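PDB 1IYB: ribonuclease from Nicotiana glutinosa, which binds guanosine-5'-monophosphate in a nucleotide pocket and, as a ribonuclease of the T2 family, probably cleaves RNA. Local coordinates for residues 123-128 / 186-191; 150-155 / 175-180. All blocks are in the same frame, centred on the assembly; numbering follows the deposited sequence.

Contact 1: residues 123-128 / 186-191; sequences NQINLL and SNLIEC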
loop_
_atom_site.group_PDB
_atom_site.type_symbol
_atom_site.label_atom_id
_atom_site.label_comp_id
_atom_site.label_asym_id
_atom_site.label_seq_id
_atom_site.Cartn_x
_atom_site.Cartn_y
_atom_site.Cartn_z
ATOM N N ASN A 123 -1.848 2.037 27.611
ATOM C CA ASN A 123 -2.133 2.112 29.040
ATOM C C ASN A 123 -3.094 3.259 29.336
ATOM O O ASN A 123 -3.903 3.177 30.257
ATOM C CB ASN A 123 -0.831 2.301 29.818
ATOM C CG ASN A 123 -1.052 2.407 31.316
ATOM O OD1 ASN A 123 -1.502 1.458 31.960
ATOM N ND2 ASN A 123 -0.731 3.566 31.878
ATOM N N GLN A 124 -2.998 4.323 28.544
ATOM C CA GLN A 124 -3.842 5.508 28.688
ATOM C C GLN A 124 -5.282 5.242 28.253
ATOM O O GLN A 124 -6.228 5.795 28.818
ATOM C CB GLN A 124 -3.266 6.642 27.833
ATOM C CG GLN A 124 -4.033 7.961 27.883
ATOM C CD GLN A 124 -3.664 8.897 26.737
ATOM O OE1 GLN A 124 -2.515 8.935 26.290
ATOM N NE2 GLN A 124 -4.640 9.666 26.266
ATOM N N ILE A 125 -5.436 4.384 27.252
ATOM C CA ILE A 125 -6.748 4.070 26.699
ATOM C C ILE A 125 -7.094 2.588 26.825
ATOM O O ILE A 125 -6.927 1.819 25.874
ATOM C CB ILE A 125 -6.792 4.482 25.215
ATOM C CG1 ILE A 125 -6.328 5.935 25.081
ATOM C CG2 ILE A 125 -8.198 4.311 24.659
ATOM C CD1 ILE A 125 -6.114 6.386 23.662
ATOM N N ASN A 126 -7.570 2.193 28.002
ATOM C CA ASN A 126 -7.950 0.803 28.251
ATOM C C ASN A 126 -9.390 0.645 27.781
ATOM O O ASN A 126 -10.336 0.923 28.523
ATOM C CB ASN A 126 -7.856 0.483 29.741
ATOM C CG ASN A 126 -7.981 -1.003 30.027
ATOM O OD1 ASN A 126 -8.789 -1.698 29.414
ATOM N ND2 ASN A 126 -7.186 -1.494 30.973
ATOM N N LEU A 127 -9.549 0.195 26.544
ATOM C CA LEU A 127 -10.865 0.037 25.944
ATOM C C LEU A 127 -11.769 -0.980 26.622
ATOM O O LEU A 127 -12.966 -0.743 26.764
ATOM C CB LEU A 127 -10.711 -0.307 24.467
ATOM C CG LEU A 127 -10.041 0.798 23.651
ATOM C CD1 LEU A 127 -9.691 0.272 22.268
ATOM C CD2 LEU A 127 -10.968 2.004 23.560
ATOM N N LEU A 128 -11.213 -2.112 27.039
ATOM C CA LEU A 128 -12.032 -3.120 27.696
ATOM C C LEU A 128 -12.644 -2.545 28.967
ATOM O O LEU A 128 -13.839 -2.699 29.210
ATOM C CB LEU A 128 -11.204 -4.359 28.042
ATOM C CG LEU A 128 -11.989 -5.477 28.741
ATOM C CD1 LEU A 128 -13.019 -6.053 27.786
ATOM C CD2 LEU A 128 -11.034 -6.562 29.215
ATOM N N SER A 186 2.112 14.413 20.641
ATOM C CA SER A 186 2.029 14.873 22.022
ATOM C C SER A 186 0.684 14.701 22.719
ATOM O O SER A 186 0.637 14.451 23.925
ATOM C CB SER A 186 2.434 16.346 22.098
ATOM O OG SER A 186 3.737 16.547 21.576
ATOM N N ASN A 187 -0.407 14.823 21.972
ATOM C CA ASN A 187 -1.729 14.722 22.580
ATOM C C ASN A 187 -2.801 14.177 21.649
ATOM O O ASN A 187 -2.637 14.155 20.426
ATOM C CB ASN A 187 -2.152 16.107 23.071
ATOM C CG ASN A 187 -2.196 17.131 21.951
ATOM O OD1 ASN A 187 -3.153 17.182 21.174
ATOM N ND2 ASN A 187 -1.148 17.942 21.849
ATOM N N LEU A 188 -3.906 13.733 22.239
ATOM C CA LEU A 188 -5.022 13.218 21.460
ATOM C C LEU A 188 -5.704 14.390 20.772
ATOM O O LEU A 188 -5.606 15.532 21.227
ATOM C CB LEU A 188 -6.047 12.521 22.362
ATOM C CG LEU A 188 -5.591 11.313 23.177
ATOM C CD1 LEU A 188 -6.796 10.669 23.850
ATOM C CD2 LEU A 188 -4.902 10.313 22.266
ATOM N N ILE A 189 -6.393 14.099 19.675
ATOM C CA ILE A 189 -7.130 15.114 18.927
ATOM C C ILE A 189 -8.351 14.455 18.308
ATOM O O ILE A 189 -8.422 13.228 18.203
ATOM C CB ILE A 189 -6.299 15.714 17.766
ATOM C CG1 ILE A 189 -5.967 14.622 16.743
ATOM C CG2 ILE A 189 -5.042 16.367 18.304
ATOM C CD1 ILE A 189 -5.396 15.151 15.448
ATOM N N GLU A 190 -9.322 15.264 17.905
ATOM C CA GLU A 190 -10.498 14.722 17.247
ATOM C C GLU A 190 -9.983 14.304 15.878
ATOM O O GLU A 190 -9.108 14.963 15.314
ATOM C CB GLU A 190 -11.577 15.793 17.078
ATOM C CG GLU A 190 -12.210 16.279 18.370
ATOM C CD GLU A 190 -13.115 15.251 19.024
ATOM O OE1 GLU A 190 -13.828 15.629 19.978
ATOM O OE2 GLU A 190 -13.119 14.075 18.598
ATOM N N CYS A 191 -10.509 13.210 15.348
ATOM C CA CYS A 191 -10.081 12.730 14.043
ATOM C C CYS A 191 -10.579 13.635 12.920
ATOM O O CYS A 191 -11.772 13.903 12.819
ATOM C CB CYS A 191 -10.607 11.321 13.800
ATOM S SG CYS A 191 -9.887 9.997 14.823
#
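L188 comes across from the loop 186-191 to meet the end of Q124 and the tip of I125; it is the one residue of its segment that touches 123-128. From CB, which points at the segment 123-128, the chain turns so that CG lies anti to the carbonyl carbon (chi1 -61°). That puts the CG branch point 3.6 Å from NE2 of Q124. Of the two methyls, CD1 comes closest to the amide, 3.4 Å from Q124 NE2, while CD2 stays back at 4.1 Å from the same nitrogen. The CD1 methyl also receives I125, whose own CD1 lies 4.3 Å from L188 CD1, an ordinary apolar contact.

Q124 arrives from the opposite direction. Its CG is anti to the backbone N and the chain beyond is extended, which carries the amide out from the end of the helix with its nitrogen against the fork of the leucine. No hydrogen bond crosses between the segments; an amide end and an isoleucine methyl simply lie against a leucine.

The segment 123-128 spans the short break between helix 111-124 and helix 127-133, with N126 capping the second helix through its OD1 to the backbone N of E129. I125 falls in this break. Its side chain touches I179 of strand 172-182, while L188 rests on V181 of the same strand and on Y158 in a loop. Both residues therefore lie against one strand, and the contact joins the helix junction to the loop that follows it.

Contact 2: residues 150-155 / 175-180; sequences NAIRSA and YQIYIC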
loop_
_atom_site.group_PDB
_atom_site.type_symbol
_atom_site.label_atom_id
_atom_site.label_comp_id
_atom_site.label_asym_id
_atom_site.label_seq_id
_atom_site.Cartn_x
_atom_site.Cartn_y
_atom_site.Cartn_z
ATOM N N ASN A 150 -20.001 6.479 22.176
ATOM C CA ASN A 150 -20.235 7.423 23.261
ATOM C C ASN A 150 -19.652 7.021 24.608
ATOM O O ASN A 150 -19.275 7.884 25.399
ATOM C CB ASN A 150 -21.732 7.721 23.373
ATOM C CG ASN A 150 -22.274 8.411 22.129
ATOM O OD1 ASN A 150 -21.544 9.128 21.440
ATOM N ND2 ASN A 150 -23.555 8.212 21.843
ATOM N N ALA A 151 -19.562 5.722 24.870
ATOM C CA ALA A 151 -18.979 5.260 26.121
ATOM C C ALA A 151 -17.508 5.674 26.115
ATOM O O ALA A 151 -16.969 6.133 27.119
ATOM C CB ALA A 151 -19.100 3.745 26.231
ATOM N N ILE A 152 -16.866 5.516 24.962
ATOM C CA ILE A 152 -15.461 5.877 24.826
ATOM C C ILE A 152 -15.268 7.393 24.859
ATOM O O ILE A 152 -14.355 7.893 25.514
ATOM C CB ILE A 152 -14.881 5.288 23.524
ATOM C CG1 ILE A 152 -14.882 3.757 23.626
ATOM C CG2 ILE A 152 -13.471 5.819 23.284
ATOM C CD1 ILE A 152 -14.645 3.056 22.308
ATOM N N ARG A 153 -16.138 8.123 24.169
ATOM C CA ARG A 153 -16.034 9.576 24.148
ATOM C C ARG A 153 -16.170 10.161 25.552
ATOM O O ARG A 153 -15.425 11.061 25.932
ATOM C CB ARG A 153 -17.103 10.177 23.235
ATOM C CG ARG A 153 -16.990 11.687 23.103
ATOM C CD ARG A 153 -18.051 12.244 22.174
ATOM N NE ARG A 153 -19.400 12.006 22.676
ATOM C CZ ARG A 153 -20.505 12.412 22.060
ATOM N NH1 ARG A 153 -20.422 13.080 20.915
ATOM N NH2 ARG A 153 -21.695 12.149 22.587
ATOM N N SER A 154 -17.123 9.650 26.326
ATOM C CA SER A 154 -17.326 10.146 27.681
ATOM C C SER A 154 -16.110 9.875 28.562
ATOM O O SER A 154 -15.805 10.648 29.471
ATOM C CB SER A 154 -18.559 9.490 28.311
ATOM O OG SER A 154 -19.736 9.842 27.611
ATOM N N ALA A 155 -15.416 8.777 28.284
ATOM C CA ALA A 155 -14.251 8.393 29.068
ATOM C C ALA A 155 -12.964 9.139 28.739
ATOM O O ALA A 155 -12.307 9.664 29.637
ATOM C CB ALA A 155 -14.020 6.888 28.943
ATOM N N TYR A 175 -14.501 -4.940 15.733
ATOM C CA TYR A 175 -13.172 -5.451 15.417
ATOM C C TYR A 175 -12.013 -4.547 15.849
ATOM O O TYR A 175 -11.146 -4.974 16.611
ATOM C CB TYR A 175 -13.124 -5.747 13.914
ATOM C CG TYR A 175 -11.788 -6.184 13.372
ATOM C CD1 TYR A 175 -10.986 -7.086 14.068
ATOM C CD2 TYR A 175 -11.338 -5.715 12.140
ATOM C CE1 TYR A 175 -9.766 -7.509 13.545
ATOM C CE2 TYR A 175 -10.127 -6.131 11.611
ATOM C CZ TYR A 175 -9.347 -7.027 12.319
ATOM O OH TYR A 175 -8.142 -7.439 11.796
ATOM N N GLN A 176 -11.977 -3.310 15.367
ATOM C CA GLN A 176 -10.899 -2.404 15.755
ATOM C C GLN A 176 -11.434 -1.038 16.157
ATOM O O GLN A 176 -12.500 -0.615 15.703
ATOM C CB GLN A 176 -9.887 -2.234 14.614
ATOM C CG GLN A 176 -9.336 -3.544 14.071
ATOM C CD GLN A 176 -8.058 -3.358 13.284
ATOM O OE1 GLN A 176 -6.964 -3.477 13.828
ATOM N NE2 GLN A 176 -8.189 -3.051 11.999
ATOM N N ILE A 177 -10.689 -0.355 17.018
ATOM C CA ILE A 177 -11.067 0.967 17.491
ATOM C C ILE A 177 -9.912 1.927 17.242
ATOM O O ILE A 177 -8.769 1.646 17.609
ATOM C CB ILE A 177 -11.437 0.923 18.987
ATOM C CG1 ILE A 177 -12.713 0.092 19.157
ATOM C CG2 ILE A 177 -11.636 2.340 19.537
ATOM C CD1 ILE A 177 -13.211 -0.012 20.580
ATOM N N TYR A 178 -10.230 3.046 16.596
ATOM C CA TYR A 178 -9.259 4.078 16.231
ATOM C C TYR A 178 -9.385 5.335 17.090
ATOM O O TYR A 178 -10.485 5.856 17.287
ATOM C CB TYR A 178 -9.466 4.493 14.766
ATOM C CG TYR A 178 -9.233 3.428 13.713
ATOM C CD1 TYR A 178 -9.893 2.197 13.762
ATOM C CD2 TYR A 178 -8.395 3.680 12.628
ATOM C CE1 TYR A 178 -9.721 1.247 12.751
ATOM C CE2 TYR A 178 -8.219 2.741 11.613
ATOM C CZ TYR A 178 -8.882 1.530 11.680
ATOM O OH TYR A 178 -8.709 0.609 10.670
ATOM N N ILE A 179 -8.254 5.828 17.580
ATOM C CA ILE A 179 -8.210 7.050 18.385
ATOM C C ILE A 179 -7.155 7.931 17.721
ATOM O O ILE A 179 -6.074 7.452 17.395
ATOM C CB ILE A 179 -7.777 6.760 19.840
ATOM C CG1 ILE A 179 -8.761 5.784 20.491
ATOM C CG2 ILE A 179 -7.697 8.060 20.631
ATOM C CD1 ILE A 179 -10.177 6.290 20.543
ATOM N N CYS A 180 -7.455 9.211 17.514
ATOM C CA CYS A 180 -6.487 10.082 16.854
ATOM C C CYS A 180 -5.521 10.834 17.769
ATOM O O CYS A 180 -5.882 11.269 18.865
ATOM C CB CYS A 180 -7.221 11.047 15.912
ATOM S SG CYS A 180 -7.890 10.137 14.483
#
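I152 meets I177 and I179 with no flat group among the three; the rings and the guanidinium of these segments find their partners elsewhere. The ring of Y175 has CG of its neighbour Q176 over the centre of one face, 3.5 Å above the plane, the ring of Y178 meets that of Y12 edge-to-face, and the guanidinium of R153 has OD1 of N150 above one face near the rim. The contact itself is aliphatic. I152 and I177 reach for each other tip to tip, CD1 to CD1 at 3.8 Å, with CG2 of I177 4.2 Å from CD1 of I152. In I152, CG2 stands anti to the backbone N, and this second branch meets CD1 of I179 at 4.3 Å. Q176 and Y178 alternate with these isoleucines and serve polar partners: Q176 hydrogen-bonds H43 of the nucleotide pocket and E163, and Y178 OH also bonds E163. L127 and I130 of helix 127-133 add to the apolar layer around I152. A classic beta bulge sets Y175 and Q176 opposite the single residue E163, and Y175 touches the bound guanosine-5'-monophosphate. A helix laid by one isoleucine on two isoleucines of an antiparallel sheet is consistent with the alpha+beta fold of T2 ribonucleases.

Overall arrangement
Contacts 1 and 2 lie about 8 Å apart, centre to centre, and both segments of contact 2 fall between the two of contact 1: 123-128, 150-155, 175-180, 186-191. Strand 172-182 of the four-stranded antiparallel sheet joins them: it supplies one half of contact 2, and the loop of contact 1 follows it. The two are linked directly by the C180-C191 disulfide and by a probable backbone hydrogen bond from I189 N to C180 O, while L127 packs on I177. Contact 2 places helix 145-156 on the strand that carries Y175 to the nucleotide pocket, and contact 1 joins the 111-124/127-133 junction to the loop after that strand.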